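Beta-glucoside phosphorylase BglX (Unidentified, PDB 5VQE) probably cleaves beta-glucosides with phosphate, as a family 3 glycoside phosphorylase that here holds a 2-deoxy-2-fluoroglucose in its active-site pocket. Local coordinates at residues N154-I159 against T484-W489; V248-M251 against K257-E260; T506-L509 against Y515-V518. One frame throughout, in Å; residues are numbered along the deposited sequence.

Contact 1: N154-I159 against T484-W489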
ATOM      1  N   ASN A 154       2.933  10.633 -12.062  1.00 16.75           N
ATOM      2  CA  ASN A 154       3.877  11.679 -11.704  1.00 17.73           C
ATOM      3  C   ASN A 154       5.065  11.071 -10.975  1.00 17.53           C
ATOM      4  O   ASN A 154       4.916  10.658  -9.814  1.00 18.56           O
ATOM      5  CB  ASN A 154       3.192  12.727 -10.827  1.00 18.80           C
ATOM      6  CG  ASN A 154       4.021  13.987 -10.674  1.00 20.79           C
ATOM      7  OD1 ASN A 154       5.245  13.932 -10.539  1.00 20.85           O
ATOM      8  ND2 ASN A 154       3.355  15.132 -10.698  1.00 17.79           N
ATOM      9  N   PRO A 155       6.261  11.020 -11.578  1.00 16.47           N
ATOM     10  CA  PRO A 155       7.388  10.321 -10.932  1.00 18.04           C
ATOM     11  C   PRO A 155       7.936  11.003  -9.679  1.00 20.66           C
ATOM     12  O   PRO A 155       8.763  10.394  -8.988  1.00 18.96           O
ATOM     13  CB  PRO A 155       8.460  10.280 -12.035  1.00 22.12           C
ATOM     14  CG  PRO A 155       7.777  10.738 -13.293  1.00 27.51           C
ATOM     15  CD  PRO A 155       6.646  11.599 -12.875  1.00 22.13           C
ATOM     16  N   GLU A 156       7.531  12.233  -9.365  1.00 18.00           N
ATOM     17  CA  GLU A 156       7.973  12.885  -8.139  1.00 19.19           C
ATOM     18  C   GLU A 156       7.034  12.626  -6.971  1.00 18.62           C
ATOM     19  O   GLU A 156       7.298  13.100  -5.859  1.00 22.42           O
ATOM     20  CB  GLU A 156       8.114  14.399  -8.358  1.00 23.26           C
ATOM     21  CG  GLU A 156       9.220  14.786  -9.332  1.00 30.27           C
ATOM     22  CD  GLU A 156      10.612  14.452  -8.801  1.00 34.28           C
ATOM     23  OE1 GLU A 156      10.860  14.673  -7.595  1.00 38.86           O
ATOM     24  OE2 GLU A 156      11.454  13.967  -9.588  1.00 31.56           O
ATOM     25  N   ASN A 157       5.954  11.899  -7.191  1.00 16.48           N
ATOM     26  CA  ASN A 157       5.023  11.607  -6.109  1.00 18.08           C
ATOM     27  C   ASN A 157       5.647  10.571  -5.181  1.00 21.15           C
ATOM     28  O   ASN A 157       6.005   9.477  -5.644  1.00 18.76           O
ATOM     29  CB  ASN A 157       3.700  11.097  -6.665  1.00 15.24           C
ATOM     30  CG  ASN A 157       2.627  11.001  -5.608  1.00 18.28           C
ATOM     31  OD1 ASN A 157       2.878  10.555  -4.491  1.00 17.70           O
ATOM     32  ND2 ASN A 157       1.420  11.426  -5.954  1.00 16.61           N
ATOM     33  N   PRO A 158       5.803  10.860  -3.887  1.00 18.98           N
ATOM     34  CA  PRO A 158       6.495   9.932  -2.987  1.00 23.25           C
ATOM     35  C   PRO A 158       5.631   8.830  -2.399  1.00 22.79           C
ATOM     36  O   PRO A 158       6.185   7.906  -1.791  1.00 25.39           O
ATOM     37  CB  PRO A 158       6.976  10.864  -1.866  1.00 24.95           C
ATOM     38  CG  PRO A 158       5.882  11.858  -1.763  1.00 23.85           C
ATOM     39  CD  PRO A 158       5.422  12.101  -3.187  1.00 23.08           C
ATOM     40  N   ILE A 159       4.309   8.908  -2.535  1.00 19.00           N
ATOM     41  CA  ILE A 159       3.400   8.001  -1.846  1.00 18.89           C
ATOM     42  C   ILE A 159       2.706   7.048  -2.802  1.00 18.30           C
ATOM     43  O   ILE A 159       1.934   6.185  -2.355  1.00 14.92           O
ATOM     44  CB  ILE A 159       2.375   8.789  -1.000  1.00 20.73           C
ATOM     45  CG1 ILE A 159       1.758   7.915   0.094  1.00 31.07           C
ATOM     46  CG2 ILE A 159       1.281   9.407  -1.867  1.00 22.15           C
ATOM     47  CD1 ILE A 159       2.729   7.517   1.187  1.00 33.25           C
ATOM     48  N   THR A 484       9.635  13.616   0.022  1.00 44.93           N
ATOM     49  CA  THR A 484      10.446  13.115  -1.077  1.00 43.29           C
ATOM     50  C   THR A 484      10.958  11.716  -0.760  1.00 40.79           C
ATOM     51  O   THR A 484      11.189  11.364   0.401  1.00 39.53           O
ATOM     52  CB  THR A 484      11.638  14.037  -1.376  1.00 43.45           C
ATOM     53  OG1 THR A 484      12.074  13.825  -2.724  1.00 44.73           O
ATOM     54  CG2 THR A 484      12.814  13.773  -0.421  1.00 41.26           C
ATOM     55  N   ILE A 485      11.122  10.924  -1.816  1.00 31.35           N
ATOM     56  CA  ILE A 485      11.944   9.722  -1.801  1.00 29.92           C
ATOM     57  C   ILE A 485      13.046   9.832  -2.849  1.00 26.75           C
ATOM     58  O   ILE A 485      13.533   8.831  -3.363  1.00 22.03           O
ATOM     59  CB  ILE A 485      11.100   8.450  -2.009  1.00 26.09           C
ATOM     60  CG1 ILE A 485      10.330   8.533  -3.326  1.00 21.72           C
ATOM     61  CG2 ILE A 485      10.167   8.243  -0.824  1.00 31.41           C
ATOM     62  CD1 ILE A 485       9.607   7.241  -3.699  1.00 26.17           C
ATOM     63  N   ARG A 486      13.401  11.067  -3.193  1.00 23.85           N
ATOM     64  CA  ARG A 486      14.518  11.334  -4.075  1.00 28.74           C
ATOM     65  C   ARG A 486      15.814  10.856  -3.437  1.00 27.40           C
ATOM     66  O   ARG A 486      15.934  10.727  -2.214  1.00 24.37           O
ATOM     67  CB  ARG A 486      14.616  12.830  -4.371  1.00 30.52           C
ATOM     68  CG  ARG A 486      13.454  13.385  -5.181  1.00 30.47           C
ATOM     69  CD  ARG A 486      13.670  13.207  -6.666  1.00 32.03           C
ATOM     70  NE  ARG A 486      14.897  13.856  -7.102  1.00 31.39           N
ATOM     71  CZ  ARG A 486      15.018  15.160  -7.321  1.00 31.26           C
ATOM     72  NH1 ARG A 486      13.981  15.969  -7.153  1.00 30.37           N
ATOM     73  NH2 ARG A 486      16.182  15.654  -7.712  1.00 24.56           N
ATOM     74  N   LEU A 487      16.795  10.602  -4.294  1.00 26.26           N
ATOM     75  CA  LEU A 487      18.121  10.231  -3.835  1.00 27.94           C
ATOM     76  C   LEU A 487      18.714  11.348  -2.987  1.00 31.01           C
ATOM     77  O   LEU A 487      18.838  12.487  -3.446  1.00 25.64           O
ATOM     78  CB  LEU A 487      19.019   9.935  -5.032  1.00 23.96           C
ATOM     79  CG  LEU A 487      19.791   8.621  -4.990  1.00 30.39           C
ATOM     80  CD1 LEU A 487      20.626   8.489  -6.252  1.00 28.46           C
ATOM     81  CD2 LEU A 487      20.673   8.547  -3.753  1.00 30.57           C
ATOM     82  N   VAL A 488      19.058  11.018  -1.746  1.00 32.72           N
ATOM     83  CA  VAL A 488      19.730  11.922  -0.821  1.00 33.32           C
ATOM     84  C   VAL A 488      21.002  11.226  -0.362  1.00 35.65           C
ATOM     85  O   VAL A 488      20.963  10.054   0.029  1.00 32.79           O
ATOM     86  CB  VAL A 488      18.826  12.281   0.376  1.00 32.66           C
ATOM     87  CG1 VAL A 488      19.576  13.123   1.405  1.00 35.15           C
ATOM     88  CG2 VAL A 488      17.578  13.012  -0.101  1.00 32.23           C
ATOM     89  N   TRP A 489      22.126  11.932  -0.425  1.00 37.95           N
ATOM     90  CA  TRP A 489      23.411  11.349  -0.068  1.00 38.11           C
ATOM     91  C   TRP A 489      23.730  11.619   1.400  1.00 44.92           C
ATOM     92  O   TRP A 489      23.403  12.679   1.943  1.00 50.03           O
ATOM     93  CB  TRP A 489      24.519  11.905  -0.966  1.00 38.95           C
ATOM     94  CG  TRP A 489      24.207  11.745  -2.418  1.00 31.53           C
ATOM     95  CD1 TRP A 489      23.850  12.727  -3.292  1.00 30.53           C
ATOM     96  CD2 TRP A 489      24.190  10.524  -3.158  1.00 25.67           C
ATOM     97  NE1 TRP A 489      23.622  12.194  -4.537  1.00 30.50           N
ATOM     98  CE2 TRP A 489      23.825  10.842  -4.480  1.00 29.43           C
ATOM     99  CE3 TRP A 489      24.455   9.192  -2.835  1.00 26.99           C
ATOM    100  CZ2 TRP A 489      23.721   9.878  -5.476  1.00 26.92           C
ATOM    101  CZ3 TRP A 489      24.353   8.236  -3.826  1.00 24.25           C
ATOM    102  CH2 TRP A 489      23.985   8.581  -5.127  1.00 25.88           C
TER
HETATM  103  O   HOH W   1       9.939  12.012  -4.119  1.00 29.81           O
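Pro158 and Thr484 bring their backbones nearest, with CA atoms 5.4 Å apart, where two irregular loops meet; the loop 154-159 opens with a type I beta turn from Asn154 to Asn157. A water spans the gap, accepting from Ile485 N at 2.8 Å. It donates a weak bond to Glu156 O at 3.3 Å, so the main chains are joined through solvent. Beside the water, the proline packs on the isoleucine, the apolar pair Pro158 CB and Ile485 CG2 lying 4.3 Å apart. The Ile485 CD1 methyl meets the carbonyl oxygen Pro158 O at 4.0 Å. Setting CG1 of Ile485 between the backbone N and the carbonyl carbon (chi1 58°) places both branches against the proline. The bent Glu156 chain, folded at chi2, carries its carboxylate to Arg486, where OE1 is 3.4 Å from Arg486 NH1. The salt bridge is long and its hydrogen bond weak, with an N-H...O angle of 146°. Carboxylate and guanidinium planes stand at 89°, which excludes a paired, coplanar fork. Arg486 has a firmer partner in Asp519, which takes NH2 and also receives the backbone N of Leu487. On the other loop, Asn157 OD1 accepts from Ile159 N at 2.9 Å in the carbonyl plane, an Asx turn, while its ND2 donates to Asp198 and to the carbonyl of Asp201. Ile159 O in turn receives a bond from Arg163, a residue of the sugar pocket, and the side chain of Pro158 is about 12 Å from the bound sugar. Loop 154-159 belongs to the family 3 TIM-barrel domain and loop 484-489 follows strand 469-475 of the mixed sheet; their meeting is an interdomain interface near the active site.

Contact 2: V248-M251 against K257-E260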
ATOM      1  N   VAL A 248     -13.673  17.120 -11.895  1.00 12.87           N
ATOM      2  CA  VAL A 248     -14.785  16.178 -11.814  1.00 14.56           C
ATOM      3  C   VAL A 248     -15.862  16.727 -10.893  1.00 15.60           C
ATOM      4  O   VAL A 248     -17.062  16.598 -11.168  1.00 16.80           O
ATOM      5  CB  VAL A 248     -14.283  14.801 -11.342  1.00 12.53           C
ATOM      6  CG1 VAL A 248     -15.447  13.858 -11.047  1.00 16.60           C
ATOM      7  CG2 VAL A 248     -13.363  14.193 -12.399  1.00 17.17           C
ATOM      8  N   THR A 249     -15.452  17.344  -9.783  1.00 14.64           N
ATOM      9  CA  THR A 249     -16.420  17.932  -8.865  1.00 14.55           C
ATOM     10  C   THR A 249     -17.270  18.980  -9.574  1.00 15.07           C
ATOM     11  O   THR A 249     -18.499  18.982  -9.450  1.00 14.84           O
ATOM     12  CB  THR A 249     -15.694  18.532  -7.665  1.00 13.89           C
ATOM     13  OG1 THR A 249     -15.034  17.480  -6.953  1.00 15.66           O
ATOM     14  CG2 THR A 249     -16.671  19.241  -6.725  1.00 17.75           C
ATOM     15  N   ARG A 250     -16.631  19.865 -10.351  1.00 15.65           N
ATOM     16  CA  ARG A 250     -17.385  20.887 -11.077  1.00 16.11           C
ATOM     17  C   ARG A 250     -18.254  20.292 -12.176  1.00 19.11           C
ATOM     18  O   ARG A 250     -19.284  20.879 -12.527  1.00 19.10           O
ATOM     19  CB  ARG A 250     -16.452  21.927 -11.687  1.00 19.52           C
ATOM     20  CG  ARG A 250     -15.828  22.843 -10.675  1.00 23.06           C
ATOM     21  CD  ARG A 250     -15.194  24.062 -11.325  1.00 28.83           C
ATOM     22  NE  ARG A 250     -14.191  24.631 -10.435  1.00 33.47           N
ATOM     23  CZ  ARG A 250     -12.903  24.296 -10.432  1.00 27.46           C
ATOM     24  NH1 ARG A 250     -12.434  23.409 -11.298  1.00 32.56           N
ATOM     25  NH2 ARG A 250     -12.075  24.867  -9.566  1.00 36.08           N
ATOM     26  N   MET A 251     -17.854  19.157 -12.756  1.00 16.61           N
ATOM     27  CA  MET A 251     -18.718  18.498 -13.730  1.00 19.40           C
ATOM     28  C   MET A 251     -20.036  18.105 -13.087  1.00 20.73           C
ATOM     29  O   MET A 251     -21.107  18.301 -13.674  1.00 21.08           O
ATOM     30  CB  MET A 251     -18.024  17.268 -14.322  1.00 18.00           C
ATOM     31  CG  MET A 251     -18.900  16.440 -15.274  1.00 21.83           C
ATOM     32  SD  MET A 251     -18.145  14.883 -15.774  1.00 33.63           S
ATOM     33  CE  MET A 251     -18.520  13.890 -14.341  1.00 26.65           C
ATOM     34  N   LYS A 257     -18.293  26.498  -5.574  1.00 19.16           N
ATOM     35  CA  LYS A 257     -17.205  27.443  -5.395  1.00 26.83           C
ATOM     36  C   LYS A 257     -15.945  26.714  -4.934  1.00 29.44           C
ATOM     37  O   LYS A 257     -16.007  25.709  -4.220  1.00 23.07           O
ATOM     38  CB  LYS A 257     -17.600  28.530  -4.398  1.00 33.97           C
ATOM     39  CG  LYS A 257     -18.778  29.386  -4.880  1.00 29.24           C
ATOM     40  N   ASP A 258     -14.796  27.233  -5.370  1.00 29.67           N
ATOM     41  CA  ASP A 258     -13.513  26.590  -5.091  1.00 30.76           C
ATOM     42  C   ASP A 258     -13.399  26.171  -3.630  1.00 28.22           C
ATOM     43  O   ASP A 258     -12.985  25.044  -3.326  1.00 26.11           O
ATOM     44  CB  ASP A 258     -12.370  27.534  -5.469  1.00 33.21           C
ATOM     45  CG  ASP A 258     -12.183  27.649  -6.970  1.00 35.80           C
ATOM     46  OD1 ASP A 258     -12.770  26.829  -7.707  1.00 35.08           O
ATOM     47  OD2 ASP A 258     -11.449  28.559  -7.410  1.00 41.22           O
ATOM     48  N   GLU A 259     -13.770  27.065  -2.708  1.00 28.43           N
ATOM     49  CA  GLU A 259     -13.627  26.785  -1.282  1.00 27.12           C
ATOM     50  C   GLU A 259     -14.550  25.669  -0.821  1.00 19.63           C
ATOM     51  O   GLU A 259     -14.323  25.097   0.248  1.00 27.26           O
ATOM     52  CB  GLU A 259     -13.914  28.030  -0.431  1.00 26.51           C
ATOM     53  CG  GLU A 259     -13.652  29.375  -1.096  1.00 43.28           C
ATOM     54  CD  GLU A 259     -14.819  29.837  -1.955  1.00 40.34           C
ATOM     55  OE1 GLU A 259     -15.939  30.003  -1.419  1.00 42.55           O
ATOM     56  OE2 GLU A 259     -14.612  30.012  -3.172  1.00 40.69           O
ATOM     57  N   GLU A 260     -15.587  25.354  -1.590  1.00 22.19           N
ATOM     58  CA  GLU A 260     -16.497  24.273  -1.249  1.00 20.17           C
ATOM     59  C   GLU A 260     -16.023  22.921  -1.775  1.00 19.20           C
ATOM     60  O   GLU A 260     -16.600  21.897  -1.394  1.00 19.17           O
ATOM     61  CB  GLU A 260     -17.899  24.580  -1.790  1.00 22.44           C
ATOM     62  CG  GLU A 260     -18.499  25.878  -1.223  1.00 33.10           C
ATOM     63  CD  GLU A 260     -19.717  26.388  -1.993  1.00 41.60           C
ATOM     64  OE1 GLU A 260     -20.021  25.878  -3.097  1.00 29.79           O
ATOM     65  OE2 GLU A 260     -20.373  27.322  -1.486  1.00 50.18           O
TER
HETATM   66  O   HOH W   2     -15.269  26.049  -8.517  1.00 27.46           O
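Arg250 of helix 246-252 reaches across to Asp258, and this one pair carries the direct contact between 248-251 and 257-260. The backbones stay well apart, the nearest CA atoms, those of Arg250 and Lys257, being 8.7 Å from each other. From CB, the Arg250 chain leaves with CG anti to the carbonyl carbon (chi1 -72°) and then runs extended through CG and CD to NE; outside the two segments the side chain packs on Ile256 and Ile261. NE meets a water, which accepts from it at 2.6 Å and donates to Asp258 OD1 at 2.7 Å. CZ itself lies 3.7 Å from Asp258 OD1; the bond is made one atom further on. NH2 donates to Asp258 OD1 at 2.8 Å with an N-H...O angle of 171°, a nearly straight hydrogen bond that forms part of a salt bridge. The oxygen sits at the edge of the guanidinium, close to its plane, yet NH2 meets the carboxylate from 36° above the carboxylate plane. OD1 therefore takes one direct and one water-mediated link from the same guanidinium, a small closed ring that probably limits rotation of the guanidinium. With an alanine here, Asp258 would probably lose its positive mate and the water its NE donor, setting the carboxylate free to turn. Asp258 itself starts a 3-10 turn closed by Glu260 N bonding to Lys257 O at 2.7 Å, while Glu260 OE1 folds back to accept from Lys257 N at 3.1 Å. The Arg250-Asp258 pair is a surface salt bridge in the TIM-barrel domain, joining the short helix after barrel strand 237-244 to the 3-10 turn that follows it.

Contact 3: T506-L509 against Y515-V518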
ATOM      1  N   THR A 506      31.012   2.136 -12.836  1.00 14.32           N
ATOM      2  CA  THR A 506      30.017   2.303 -11.785  1.00 12.98           C
ATOM      3  C   THR A 506      28.712   1.627 -12.192  1.00 14.25           C
ATOM      4  O   THR A 506      28.199   1.857 -13.294  1.00 14.94           O
ATOM      5  CB  THR A 506      29.789   3.792 -11.486  1.00 20.59           C
ATOM      6  OG1 THR A 506      31.013   4.379 -11.034  1.00 17.04           O
ATOM      7  CG2 THR A 506      28.741   3.984 -10.405  1.00 18.94           C
ATOM      8  N   LEU A 507      28.187   0.796 -11.294  1.00 15.14           N
ATOM      9  CA  LEU A 507      26.928   0.086 -11.480  1.00 18.24           C
ATOM     10  C   LEU A 507      25.950   0.546 -10.408  1.00 12.28           C
ATOM     11  O   LEU A 507      26.307   0.597  -9.227  1.00 13.64           O
ATOM     12  CB  LEU A 507      27.161  -1.426 -11.388  1.00 17.17           C
ATOM     13  CG  LEU A 507      25.944  -2.348 -11.279  1.00 17.75           C
ATOM     14  CD1 LEU A 507      25.154  -2.321 -12.568  1.00 16.43           C
ATOM     15  CD2 LEU A 507      26.410  -3.763 -10.957  1.00 17.55           C
ATOM     16  N   PHE A 508      24.722   0.881 -10.813  1.00 14.34           N
ATOM     17  CA  PHE A 508      23.714   1.422  -9.901  1.00 13.60           C
ATOM     18  C   PHE A 508      22.515   0.480  -9.847  1.00 13.17           C
ATOM     19  O   PHE A 508      21.911   0.183 -10.882  1.00 14.86           O
ATOM     20  CB  PHE A 508      23.267   2.826 -10.329  1.00 14.34           C
ATOM     21  CG  PHE A 508      22.515   3.564  -9.259  1.00 17.34           C
ATOM     22  CD1 PHE A 508      21.184   3.281  -9.003  1.00 19.36           C
ATOM     23  CD2 PHE A 508      23.146   4.529  -8.491  1.00 17.52           C
ATOM     24  CE1 PHE A 508      20.500   3.952  -8.005  1.00 17.45           C
ATOM     25  CE2 PHE A 508      22.465   5.198  -7.500  1.00 19.90           C
ATOM     26  CZ  PHE A 508      21.144   4.909  -7.258  1.00 17.61           C
ATOM     27  N   LEU A 509      22.185   0.013  -8.643  1.00 13.60           N
ATOM     28  CA  LEU A 509      21.059  -0.878  -8.396  1.00 12.32           C
ATOM     29  C   LEU A 509      20.054  -0.169  -7.498  1.00 14.59           C
ATOM     30  O   LEU A 509      20.389   0.204  -6.368  1.00 15.59           O
ATOM     31  CB  LEU A 509      21.521  -2.169  -7.719  1.00 14.57           C
ATOM     32  CG  LEU A 509      22.725  -2.900  -8.313  1.00 15.94           C
ATOM     33  CD1 LEU A 509      23.139  -4.034  -7.389  1.00 15.63           C
ATOM     34  CD2 LEU A 509      22.414  -3.419  -9.703  1.00 18.11           C
ATOM     35  N   TYR A 515      12.886   5.507 -10.374  1.00 14.18           N
ATOM     36  CA  TYR A 515      13.196   6.737 -11.096  1.00 16.03           C
ATOM     37  C   TYR A 515      14.550   7.328 -10.721  1.00 20.12           C
ATOM     38  O   TYR A 515      14.782   8.515 -10.973  1.00 18.46           O
ATOM     39  CB  TYR A 515      12.107   7.777 -10.840  1.00 17.14           C
ATOM     40  CG  TYR A 515      10.728   7.323 -11.253  1.00 16.69           C
ATOM     41  CD1 TYR A 515       9.726   7.162 -10.318  1.00 16.72           C
ATOM     42  CD2 TYR A 515      10.440   7.040 -12.578  1.00 15.37           C
ATOM     43  CE1 TYR A 515       8.463   6.750 -10.693  1.00 17.19           C
ATOM     44  CE2 TYR A 515       9.191   6.627 -12.962  1.00 18.90           C
ATOM     45  CZ  TYR A 515       8.204   6.482 -12.018  1.00 17.20           C
ATOM     46  OH  TYR A 515       6.952   6.054 -12.408  1.00 18.22           O
ATOM     47  N   HIS A 516      15.457   6.541 -10.132  1.00 19.02           N
ATOM     48  CA  HIS A 516      16.690   7.136  -9.616  1.00 17.99           C
ATOM     49  C   HIS A 516      17.605   7.661 -10.717  1.00 17.99           C
ATOM     50  O   HIS A 516      18.514   8.444 -10.419  1.00 19.11           O
ATOM     51  CB  HIS A 516      17.446   6.136  -8.745  1.00 16.21           C
ATOM     52  CG  HIS A 516      16.925   6.043  -7.348  1.00 16.71           C
ATOM     53  ND1 HIS A 516      16.547   7.148  -6.617  1.00 19.07           N
ATOM     54  CD2 HIS A 516      16.716   4.972  -6.548  1.00 16.19           C
ATOM     55  CE1 HIS A 516      16.128   6.762  -5.425  1.00 20.68           C
ATOM     56  NE2 HIS A 516      16.226   5.445  -5.355  1.00 19.93           N
ATOM     57  N   LEU A 517      17.394   7.282 -11.978  1.00 18.69           N
ATOM     58  CA  LEU A 517      18.138   7.944 -13.041  1.00 17.62           C
ATOM     59  C   LEU A 517      17.902   9.454 -13.049  1.00 23.09           C
ATOM     60  O   LEU A 517      18.665  10.176 -13.701  1.00 25.11           O
ATOM     61  CB  LEU A 517      17.775   7.340 -14.397  1.00 18.30           C
ATOM     62  CG  LEU A 517      18.422   5.985 -14.722  1.00 21.13           C
ATOM     63  CD1 LEU A 517      17.838   5.394 -15.991  1.00 20.56           C
ATOM     64  CD2 LEU A 517      19.956   6.087 -14.853  1.00 19.96           C
ATOM     65  N   VAL A 518      16.873   9.939 -12.344  1.00 21.60           N
ATOM     66  CA  VAL A 518      16.670  11.378 -12.172  1.00 25.94           C
ATOM     67  C   VAL A 518      17.865  12.005 -11.471  1.00 22.09           C
ATOM     68  O   VAL A 518      18.298  13.113 -11.813  1.00 23.96           O
ATOM     69  CB  VAL A 518      15.368  11.639 -11.384  1.00 25.24           C
ATOM     70  CG1 VAL A 518      15.318  13.077 -10.851  1.00 31.65           C
ATOM     71  CG2 VAL A 518      14.153  11.358 -12.250  1.00 25.41           C
TER
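Phe508 and His516 form a buried aromatic contact between a strand inside the six-stranded mixed sheet and the 3-10 turn that follows it. The backbones stand off, with 9.1 Å between Phe508 CA and His516 CA, so the side chains alone close the distance. Phe508 CE1 touches His516 CB at 3.8 Å, and Phe508 CZ lies 4.2 Å from the same CB, which places one corner of the phenyl ring against the base of the imidazole. The rings themselves are oblique: their centroids are 6.0 Å apart and their planes make 65°, and the two side chains cross at about a right angle. With CG anti to the backbone N (chi1 -165°), Phe508 projects from the strand to meet the turn, while Leu507 and Leu509 pack on helix 534-544. The phenyl ring is held in turn by Tyr472 and Tyr526, from the neighbouring strands 469-475 and 525-528, whose rings lie nearly parallel to it; this row of three aromatics across adjacent strands probably restrains its tilt. His516 is enclosed further by Phe476, whose ring is steeply inclined to it, and its backbone N donates weakly to Tyr526 OH. Strands 506-510 and 525-528 are adjacent and parallel, so the chain between them has to cross over one face of the sheet. The 3-10 turn 516-518 is part of that crossing, and Phe508 and His516 pack it onto the sheet, as expected for a parallel crossover in the second, alpha/beta domain of a family 3 enzyme.

How the contacts relate
Contact 2 lies along the chain between the two halves of contact 1, and contact 3 follows after contact 1 has closed. Contact 1 joins the TIM-barrel domain to the domain built on the mixed sheet; contact 2 belongs wholly to the barrel and contact 3 wholly to the sheet. Contacts 1 and 3 are neighbours, with centres 13 Å apart: Leu487 CD1 is 3.8 Å from Phe508 CZ, and Pro155 O is 3.6 Å from Tyr515 CD1. The packed crossover thus continues directly into the interdomain seam, where Tyr515 also bonds to Asp152. Contact 2 is remote, its centre 29 Å from contact 1 and 41 Å from contact 3, a local surface feature of the barrel.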